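Local coordinates for p800 reaction center core protein (Heliobacterium modesticaldum, PDB 5V8K), which forms the symmetric homodimeric core of a photosynthetic reaction center, holding bacteriochlorophylls and an iron-sulfur cluster for light-driven electron transfer, at the interface of chains A and B. Coordinates in Å, arbitrary orientation; residue numbers count along the deposited sequence, not the author numbering. Chains: chain A/B, p800 reaction center core protein.

The interface of chains A and B. Residues chain A 345, 347-348, 350; chain B 46, 518.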
loop_
_atom_site.group_PDB
_atom_site.type_symbol
_atom_site.label_atom_id
_atom_site.label_comp_id
_atom_site.label_asym_id
_atom_site.label_seq_id
_atom_site.Cartn_x
_atom_site.Cartn_y
_atom_site.Cartn_z
ATOM N N HIS A 345 -3.088 18.602 -17.035
ATOM C CA HIS A 345 -2.464 19.890 -17.282
ATOM C C HIS A 345 -3.215 20.717 -18.312
ATOM O O HIS A 345 -2.674 21.713 -18.801
ATOM C CB HIS A 345 -0.996 19.703 -17.715
ATOM C CG HIS A 345 -0.122 19.143 -16.640
ATOM N ND1 HIS A 345 0.085 17.792 -16.483
ATOM C CD2 HIS A 345 0.578 19.744 -15.653
ATOM C CE1 HIS A 345 0.878 17.580 -15.445
ATOM N NE2 HIS A 345 1.179 18.748 -14.913
ATOM N N ALA A 347 -5.413 22.959 -18.417
ATOM C CA ALA A 347 -5.580 24.399 -18.235
ATOM C C ALA A 347 -4.290 25.184 -18.470
ATOM O O ALA A 347 -4.356 26.419 -18.591
ATOM C CB ALA A 347 -6.113 24.687 -16.827
ATOM N N SER A 348 -3.125 24.522 -18.551
ATOM C CA SER A 348 -1.867 25.265 -18.632
ATOM C C SER A 348 -1.776 25.970 -19.963
ATOM O O SER A 348 -2.204 25.453 -20.996
ATOM C CB SER A 348 -0.629 24.372 -18.450
ATOM O OG SER A 348 -0.500 23.445 -19.509
ATOM N N THR A 350 1.414 27.576 -20.836
ATOM C CA THR A 350 2.770 27.318 -21.299
ATOM C C THR A 350 3.391 26.207 -20.463
ATOM O O THR A 350 2.747 25.614 -19.595
ATOM C CB THR A 350 3.624 28.595 -21.246
ATOM O OG1 THR A 350 3.531 29.164 -19.932
ATOM C CG2 THR A 350 3.106 29.577 -22.211
ATOM N N TRP B 46 7.011 28.470 -14.927
ATOM C CA TRP B 46 7.208 28.398 -16.371
ATOM C C TRP B 46 7.521 29.770 -16.955
ATOM O O TRP B 46 8.214 29.862 -17.966
ATOM C CB TRP B 46 5.963 27.831 -17.074
ATOM C CG TRP B 46 5.599 26.436 -16.698
ATOM C CD1 TRP B 46 4.430 26.023 -16.134
ATOM C CD2 TRP B 46 6.397 25.270 -16.877
ATOM N NE1 TRP B 46 4.460 24.644 -15.905
ATOM C CE2 TRP B 46 5.654 24.164 -16.366
ATOM C CE3 TRP B 46 7.672 25.040 -17.417
ATOM C CZ2 TRP B 46 6.143 22.872 -16.379
ATOM C CZ3 TRP B 46 8.153 23.752 -17.435
ATOM C CH2 TRP B 46 7.387 22.673 -16.893
ATOM N N ASP B 518 -1.825 24.153 -12.353
ATOM C CA ASP B 518 -2.311 23.469 -13.547
ATOM C C ASP B 518 -2.481 21.970 -13.303
ATOM O O ASP B 518 -2.270 21.167 -14.213
ATOM C CB ASP B 518 -1.371 23.706 -14.741
ATOM C CG ASP B 518 -1.202 25.196 -15.091
ATOM O OD1 ASP B 518 -2.216 25.930 -15.004
ATOM O OD2 ASP B 518 -0.051 25.614 -15.463
#
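B:Asp518 meets the A:345-350 loop of the partner subunit, which follows the end of helix 311-344, and the carboxylate lies against A:Ser348. Its OD2 approaches A:Ser348 CB at 3.3 Å, with CG of the acid 3.5 Å from that same CB, while OD1 turns towards the A:Ala347-A:Ser348 peptide. B:Asp518, in the short 3-10 helix 517-519, has CG beside its backbone N (chi1 -59°), which carries the carboxylate up to the loop. Its backbone works too: the carbonyl O of B:Asp518 packs 3.3 Å from A:His345 CA and 3.5 Å from ring atom CD2 of that histidine. B:Asp518 thus lies along one side of the loop, its carboxylate against A:Ser348 and its backbone carbonyl against A:His345, and this is the tight half of the patch. An alanine in place of B:Asp518 would probably leave A:Ser348 CB without its carboxylate cover and open a gap under the loop. The other half is looser. A:Thr350 and B:Trp46 run past each other in opposite directions, with A:Thr350 O over the rim of one indole face, 3.9 Å from CD1, and OG1 of the threonine 4.0 Å from B:Trp46 CB. This is one of two equivalent patches in the symmetric homodimer. Within the loop, the A:Ser348 hydroxyl OG sits between its own backbone N and carbonyl carbon (chi1 66°) and donates a 2.9 Å hydrogen bond to A:His345 O, in the carbonyl plane.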